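Local coordinates for KaiC-like domain-containing protein (Pyrococcus horikoshii, PDB 2EKD) that is of unknown function but probably has a KaiC-like domain related to the P-loop NTPases, at residues F[73-78]-F[103-108]; F[90-95]-F[122-127]; F[135-140]-F[172-177]. All coordinates share one frame; numbering follows the deposited sequence.

Contact 1: F[73-78]-F[103-108]; sequences QVIKMG and MEIVSQ
The apolar part of this contact comes down to one methyl group of I75 set against two neighbouring residues, I105 and V106. CD1 of I75 lies 3.8 Å from CG2 of I105 and equally 3.8 Å from CG1 of V106, so it rests in the corner the two branched side chains form. Behind it, CG1 of I75 is 4.0 Å from I105 CG2. The isoleucine is fully extended (chi2 -178°), which carries CD1 off the strand and onto the helix end. I105 answers with its CG2 branch, held anti to its own nitrogen, while its longer branch is left to pack on L90 of strand 85-90. The two isoleucines run past one another in opposite senses; V106 meets I75 at about a right angle.

The hydrogen bonds lie within 103-108, where helix 99-105 finishes. S107 OG donates to E104 O at 2.8 Å, coming from above the carbonyl plane. Q108 NE2 reaches I105 O at 2.9 Å, in the plane of that carbonyl and on a lone pair, though the bond is bent (143° at the hydrogen). The same NE2 also bonds I87 O, tying the helix end to strand 85-90, which pairs with strand 73-77.

Water provides the remaining link: one molecule donates weakly to Q73 OE1 (3.3 Å) and to Q108 O (3.4 Å), where the two segments have no direct polar bond.

In this alpha/beta fold the helix joins parallel strands 85-90 and 114-119 and passes over strand 73-77, which lies between 85-90 and 44-48. Strand and helix are thus joined here by burial of methyl groups, which sets no precise direction, while the Q108 amide bonds probably do more to fix how the helix end is placed.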
# COMPACT_ATOMS: atom_id res chain seq x y z
N GLN F 73 43.35 -2.45 -6.29
CA GLN F 73 43.18 -1.03 -6.54
C GLN F 73 41.72 -0.64 -6.30
O GLN F 73 40.80 -1.41 -6.60
CB GLN F 73 43.59 -0.69 -7.98
CG GLN F 73 44.99 -1.20 -8.34
CD GLN F 73 45.42 -0.78 -9.73
OE1 GLN F 73 45.99 0.30 -9.92
NE2 GLN F 73 45.15 -1.62 -10.72
N VAL F 74 41.50 0.55 -5.76
CA VAL F 74 40.16 1.01 -5.43
C VAL F 74 39.87 2.44 -5.86
O VAL F 74 40.70 3.33 -5.74
CB VAL F 74 39.92 0.90 -3.90
CG1 VAL F 74 38.56 1.48 -3.54
CG2 VAL F 74 40.02 -0.55 -3.46
N ILE F 75 38.66 2.65 -6.38
CA ILE F 75 38.20 3.97 -6.79
C ILE F 75 37.06 4.28 -5.82
O ILE F 75 35.98 3.68 -5.91
CB ILE F 75 37.65 3.98 -8.22
CG1 ILE F 75 38.77 3.66 -9.21
CG2 ILE F 75 37.04 5.35 -8.54
CD1 ILE F 75 38.33 3.69 -10.66
N LYS F 76 37.30 5.19 -4.89
CA LYS F 76 36.30 5.55 -3.90
C LYS F 76 35.31 6.59 -4.41
O LYS F 76 35.70 7.56 -5.06
CB LYS F 76 36.97 6.06 -2.62
CG LYS F 76 37.71 4.97 -1.84
CD LYS F 76 38.25 5.47 -0.50
CE LYS F 76 37.13 5.85 0.48
NZ LYS F 76 36.36 4.66 0.97
N MSE F 77 34.04 6.37 -4.12
CA MSE F 77 32.98 7.28 -4.51
C MSE F 77 32.32 7.69 -3.19
O MSE F 77 31.35 7.09 -2.74
CB MSE F 77 32.00 6.56 -5.46
CG MSE F 77 32.73 5.83 -6.60
SE MSE F 77 31.69 5.02 -7.83
CE MSE F 77 32.87 4.76 -9.16
N GLY F 78 32.88 8.73 -2.58
CA GLY F 78 32.40 9.19 -1.29
C GLY F 78 33.07 8.28 -0.27
O GLY F 78 33.95 7.50 -0.63
N MSE F 103 36.56 8.64 -16.17
CA MSE F 103 37.47 8.30 -17.25
C MSE F 103 38.89 8.80 -16.98
O MSE F 103 39.87 8.17 -17.38
CB MSE F 103 36.97 8.90 -18.57
CG MSE F 103 35.65 8.31 -19.05
SE MSE F 103 35.77 6.53 -19.31
CE MSE F 103 36.37 6.48 -21.00
N GLU F 104 38.99 9.94 -16.30
CA GLU F 104 40.28 10.52 -15.98
C GLU F 104 41.03 9.66 -14.96
O GLU F 104 42.26 9.58 -14.99
CB GLU F 104 40.10 11.93 -15.43
CG GLU F 104 41.40 12.65 -15.11
CD GLU F 104 41.16 14.05 -14.57
OE1 GLU F 104 40.56 14.88 -15.29
OE2 GLU F 104 41.58 14.33 -13.42
N ILE F 105 40.28 9.01 -14.07
CA ILE F 105 40.87 8.16 -13.04
C ILE F 105 41.31 6.80 -13.58
O ILE F 105 42.34 6.27 -13.15
CB ILE F 105 39.89 7.92 -11.88
CG1 ILE F 105 39.68 9.22 -11.09
CG2 ILE F 105 40.41 6.82 -10.96
CD1 ILE F 105 38.75 9.07 -9.92
N VAL F 106 40.55 6.24 -14.51
CA VAL F 106 40.90 4.94 -15.08
C VAL F 106 41.88 5.06 -16.23
O VAL F 106 42.28 4.05 -16.82
CB VAL F 106 39.64 4.18 -15.57
CG1 VAL F 106 38.72 3.88 -14.40
CG2 VAL F 106 38.92 4.98 -16.63
N SER F 107 42.28 6.28 -16.55
CA SER F 107 43.23 6.50 -17.63
C SER F 107 44.59 5.95 -17.20
O SER F 107 45.39 5.53 -18.03
CB SER F 107 43.36 8.00 -17.94
OG SER F 107 44.05 8.68 -16.91
N GLN F 108 44.83 5.96 -15.90
CA GLN F 108 46.09 5.46 -15.35
C GLN F 108 46.16 3.94 -15.37
O GLN F 108 47.22 3.35 -15.17
CB GLN F 108 46.28 5.97 -13.92
CG GLN F 108 45.18 5.57 -12.95
CD GLN F 108 45.34 6.22 -11.59
OE1 GLN F 108 46.33 5.99 -10.89
NE2 GLN F 108 44.36 7.03 -11.20
O HOH W 1 47.70 1.07 -12.64

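Contact 2: F[90-95]-F[122-127]; sequences LNISKY and HKLILL
The ring of Y95 lies against L127 of helix 121-127, and the leucine meets it twice over the same face. CB of L127 makes a CH-pi contact 3.9 Å from the centroid of the Y95 ring, 27° off the normal, displaced toward the CD1-CE1 rim; the nearest ring atom is Y95 CE1, 3.6 Å from L127 CB. The backbone oxygen of L127 lies over the other part of that face, with Y95 CE2 3.4 Å from L127 O. The two side chains cross at about a right angle. Y95 is poorly ordered, however, so the finer details of its ring deserve some caution. With chi1 at -50° its CG stands anti to the carbonyl carbon, and the ring reaches across to L127 while CB stays beside L124, 3.7 Å from L124 O.

The segment 90-95 is the irregular run that leaves edge strand 85-90 and heads for helix 99-105, and helix 121-127 follows strand 114-119 in the parallel part of the same mixed sheet, so the contact lays a strand-to-helix connection of the alpha/beta fold against a helix from further along the chain. The packing of I92 on L124 is the minor part: CD2 of L124 is 4.0 Å from I92 CG2 and the same distance from I92 CD1, touching both branches. L124 CB also lies 4.0 Å from Y95 O, while its CD1 turns toward Y95 O and M139 of helix 130-141, whose V136 the leucine touches too.

Beyond the two segments, E132 also touches Y95, and I134 of a second subunit packs on L127.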
# COMPACT_ATOMS: atom_id res chain seq x y z
N LEU F 90 36.19 10.01 -6.13
CA LEU F 90 35.19 10.72 -6.92
C LEU F 90 34.13 11.36 -6.04
O LEU F 90 33.75 10.80 -5.00
CB LEU F 90 34.53 9.78 -7.92
CG LEU F 90 35.38 9.26 -9.07
CD1 LEU F 90 34.59 8.19 -9.81
CD2 LEU F 90 35.75 10.41 -10.01
N ASN F 91 33.65 12.52 -6.45
CA ASN F 91 32.63 13.24 -5.71
C ASN F 91 31.23 12.80 -6.11
O ASN F 91 30.95 12.53 -7.28
CB ASN F 91 32.78 14.75 -5.95
CG ASN F 91 31.61 15.53 -5.39
OD1 ASN F 91 31.35 15.52 -4.18
ND2 ASN F 91 30.88 16.21 -6.27
N ILE F 92 30.35 12.73 -5.11
CA ILE F 92 28.96 12.33 -5.33
C ILE F 92 28.03 13.54 -5.20
O ILE F 92 27.79 14.02 -4.10
CB ILE F 92 28.52 11.27 -4.30
CG1 ILE F 92 29.37 10.01 -4.46
CG2 ILE F 92 27.04 10.95 -4.48
CD1 ILE F 92 29.11 8.96 -3.41
N SER F 93 27.52 14.01 -6.33
CA SER F 93 26.61 15.15 -6.35
C SER F 93 25.25 14.69 -6.87
O SER F 93 25.15 14.13 -7.96
CB SER F 93 27.16 16.27 -7.24
OG SER F 93 27.34 15.83 -8.57
N LYS F 94 24.20 14.95 -6.09
CA LYS F 94 22.85 14.55 -6.45
C LYS F 94 22.76 13.03 -6.53
O LYS F 94 22.01 12.46 -7.32
CB LYS F 94 22.44 15.17 -7.80
CG LYS F 94 22.22 16.68 -7.74
CD LYS F 94 20.91 17.02 -7.03
CE LYS F 94 19.79 16.09 -7.47
NZ LYS F 94 18.51 16.77 -7.82
N TYR F 95 23.57 12.38 -5.69
CA TYR F 95 23.61 10.92 -5.61
C TYR F 95 24.04 10.26 -6.92
O TYR F 95 23.53 9.21 -7.29
CB TYR F 95 22.24 10.40 -5.17
CG TYR F 95 21.73 11.11 -3.94
CD1 TYR F 95 22.44 11.07 -2.74
CD2 TYR F 95 20.55 11.85 -3.99
CE1 TYR F 95 21.99 11.76 -1.62
CE2 TYR F 95 20.09 12.54 -2.87
CZ TYR F 95 20.82 12.49 -1.69
OH TYR F 95 20.37 13.18 -0.58
N HIS F 122 23.00 0.40 -4.11
CA HIS F 122 21.68 0.55 -3.49
C HIS F 122 21.61 1.74 -2.53
O HIS F 122 20.54 2.30 -2.30
CB HIS F 122 21.29 -0.73 -2.75
CG HIS F 122 22.32 -1.21 -1.78
ND1 HIS F 122 23.36 -2.04 -2.15
CD2 HIS F 122 22.49 -0.96 -0.46
CE1 HIS F 122 24.12 -2.28 -1.10
NE2 HIS F 122 23.61 -1.64 -0.06
N LYS F 123 22.76 2.13 -1.96
CA LYS F 123 22.78 3.27 -1.04
C LYS F 123 22.47 4.57 -1.78
O LYS F 123 21.71 5.40 -1.29
CB LYS F 123 24.15 3.37 -0.35
CG LYS F 123 24.42 2.25 0.64
CD LYS F 123 25.83 2.33 1.21
CE LYS F 123 26.11 1.16 2.15
NZ LYS F 123 27.45 1.26 2.81
N LEU F 124 23.06 4.75 -2.96
CA LEU F 124 22.83 5.95 -3.76
C LEU F 124 21.36 6.06 -4.12
O LEU F 124 20.79 7.16 -4.19
CB LEU F 124 23.63 5.91 -5.05
CG LEU F 124 25.15 5.99 -4.95
CD1 LEU F 124 25.76 5.95 -6.37
CD2 LEU F 124 25.54 7.27 -4.22
N ILE F 125 20.75 4.91 -4.37
CA ILE F 125 19.36 4.84 -4.74
C ILE F 125 18.45 5.09 -3.55
O ILE F 125 17.46 5.81 -3.67
CB ILE F 125 19.05 3.47 -5.36
CG1 ILE F 125 19.76 3.36 -6.71
CG2 ILE F 125 17.54 3.28 -5.50
CD1 ILE F 125 19.69 1.99 -7.35
N LEU F 126 18.78 4.50 -2.41
CA LEU F 126 17.97 4.67 -1.20
C LEU F 126 17.94 6.15 -0.79
O LEU F 126 16.93 6.63 -0.28
CB LEU F 126 18.54 3.83 -0.05
CG LEU F 126 17.85 3.96 1.31
CD1 LEU F 126 16.38 3.57 1.18
CD2 LEU F 126 18.54 3.06 2.34
N LEU F 127 19.04 6.85 -1.03
CA LEU F 127 19.15 8.26 -0.66
C LEU F 127 18.48 9.26 -1.60
O LEU F 127 18.16 10.37 -1.20
CB LEU F 127 20.63 8.65 -0.54
CG LEU F 127 21.39 8.09 0.67
CD1 LEU F 127 22.88 8.08 0.38
CD2 LEU F 127 21.07 8.93 1.90

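Contact 3: F[135-140]-F[172-177]; sequences NVVKMV and EEVVTS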
# COMPACT_ATOMS: atom_id res chain seq x y z
N ASN F 135 19.12 8.89 -12.69
CA ASN F 135 20.48 9.29 -13.06
C ASN F 135 21.47 8.21 -12.63
O ASN F 135 22.47 7.98 -13.30
CB ASN F 135 20.85 10.64 -12.44
CG ASN F 135 20.12 11.80 -13.10
OD1 ASN F 135 19.95 11.81 -14.32
ND2 ASN F 135 19.71 12.78 -12.31
N VAL F 136 21.19 7.55 -11.52
CA VAL F 136 22.06 6.48 -11.04
C VAL F 136 22.02 5.34 -12.07
O VAL F 136 23.06 4.78 -12.43
CB VAL F 136 21.60 5.93 -9.67
CG1 VAL F 136 22.40 4.67 -9.33
CG2 VAL F 136 21.82 6.99 -8.59
N VAL F 137 20.82 5.02 -12.54
CA VAL F 137 20.69 3.96 -13.52
C VAL F 137 21.43 4.33 -14.82
O VAL F 137 22.09 3.48 -15.41
CB VAL F 137 19.20 3.67 -13.84
CG1 VAL F 137 19.09 2.64 -14.98
CG2 VAL F 137 18.52 3.13 -12.59
N LYS F 138 21.34 5.59 -15.24
CA LYS F 138 22.03 6.03 -16.46
C LYS F 138 23.52 5.83 -16.27
O LYS F 138 24.24 5.47 -17.20
CB LYS F 138 21.76 7.52 -16.75
CG LYS F 138 20.30 7.88 -16.96
CD LYS F 138 20.14 9.20 -17.71
CE LYS F 138 20.84 10.36 -17.01
NZ LYS F 138 20.87 11.58 -17.86
N MSE F 139 23.98 6.08 -15.05
CA MSE F 139 25.38 5.92 -14.71
C MSE F 139 25.80 4.47 -14.96
O MSE F 139 26.91 4.20 -15.40
CB MSE F 139 25.60 6.32 -13.24
CG MSE F 139 26.93 5.91 -12.64
SE MSE F 139 27.30 6.77 -11.07
CE MSE F 139 25.72 6.75 -10.24
N VAL F 140 24.89 3.54 -14.70
CA VAL F 140 25.20 2.13 -14.93
C VAL F 140 25.14 1.78 -16.42
O VAL F 140 26.01 1.09 -16.93
CB VAL F 140 24.25 1.19 -14.15
CG1 VAL F 140 24.55 -0.26 -14.50
CG2 VAL F 140 24.40 1.42 -12.64
N GLU F 172 17.66 -3.80 -13.83
CA GLU F 172 17.78 -5.15 -14.37
C GLU F 172 17.72 -5.11 -15.89
O GLU F 172 18.28 -5.98 -16.57
CB GLU F 172 16.66 -6.05 -13.82
CG GLU F 172 16.66 -6.17 -12.29
CD GLU F 172 15.77 -7.30 -11.78
OE1 GLU F 172 14.66 -7.48 -12.30
OE2 GLU F 172 16.19 -8.00 -10.83
N GLU F 173 17.06 -4.09 -16.43
CA GLU F 173 16.93 -3.94 -17.87
C GLU F 173 18.25 -3.54 -18.57
O GLU F 173 18.61 -4.11 -19.59
CB GLU F 173 15.87 -2.89 -18.20
CG GLU F 173 15.56 -2.77 -19.69
CD GLU F 173 14.58 -1.64 -20.03
OE1 GLU F 173 13.59 -1.44 -19.28
OE2 GLU F 173 14.79 -0.98 -21.07
N VAL F 174 18.96 -2.57 -18.00
CA VAL F 174 20.19 -2.08 -18.61
C VAL F 174 21.41 -2.97 -18.50
O VAL F 174 22.35 -2.82 -19.29
CB VAL F 174 20.56 -0.68 -18.07
CG1 VAL F 174 19.40 0.29 -18.32
CG2 VAL F 174 20.90 -0.76 -16.59
N VAL F 175 21.43 -3.89 -17.54
CA VAL F 175 22.58 -4.77 -17.41
C VAL F 175 22.50 -5.93 -18.40
O VAL F 175 21.43 -6.23 -18.93
CB VAL F 175 22.72 -5.31 -15.96
CG1 VAL F 175 22.84 -4.13 -14.99
CG2 VAL F 175 21.53 -6.20 -15.60
N THR F 176 23.64 -6.59 -18.65
CA THR F 176 23.69 -7.71 -19.58
C THR F 176 23.45 -9.08 -18.93
O THR F 176 23.03 -10.02 -19.59
CB THR F 176 25.05 -7.76 -20.34
OG1 THR F 176 26.12 -7.71 -19.40
CG2 THR F 176 25.16 -6.58 -21.30
N SER F 177 23.74 -9.18 -17.63
CA SER F 177 23.53 -10.43 -16.91
C SER F 177 23.08 -10.14 -15.49
O SER F 177 23.46 -9.12 -14.90
CB SER F 177 24.81 -11.28 -16.86
OG SER F 177 24.98 -12.07 -18.03
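V174 faces the groove between V137 and V140, which are one helical turn apart on helix 130-141. Both of its methyls are used. CG1 of V174 is 4.1 Å from V137 CG1, and CG2 of V174 lies 4.2 Å from that same V137 CG1. CG2 also reaches the next turn, 4.2 Å from V140 CG1, so this one methyl is shared by both partners. The torsion explains the reach: chi1 of -57° sets CG1 of V174 anti to the carbonyl carbon and CG2 between the nitrogen and that carbon, and both methyls end up turned to the neighbouring helix.

V137 approaches obliquely with one branch, CG1, which stands anti to its backbone nitrogen (chi1 175°). The segment 172-177 is where helix 165-174 ends and the chain turns into strand 177-182, the next strand beside 17-22 in the alpha/beta sheet, and helix 130-141 packs against this turn. V140 points toward it. Its CG1 meets V174 and, at 4.3 Å, the CG1 of V175, the first residue to leave helical geometry. V175 in turn packs on T17 and L19 of strand 17-22, and V140 touches T17 as well, so V140 and V175 both pack on that strand.

No hydrogen bond joins the two segments. The polar neighbours of the valines look to other partners: E173 bonds N156 and Y22 of a third subunit, whose E54 packs on V174, and E172 pairs with K189 of its own chain.

Overall arrangement
Going from the N terminus, the first segment is 73-78, and contact 1 closes a loop of 24 residues when 103-108 returns to it. Contact 2 opens inside that loop, at 90-95, and closes beyond it at 122-127, so the two cross. They also touch directly, at the edge of the sheet, where L90 meets K76 through a probable backbone hydrogen bond. Contact 3 follows in series, opening at 135-140 and closing after 31 more residues at 172-177. It meets contact 2 where helices 121-127 and 130-141 pack together, whereas contacts 1 and 3 remain about 6 Å apart at their nearest atoms. Together they run from strands 73-77 and 85-90 to 17-22 and 177-182.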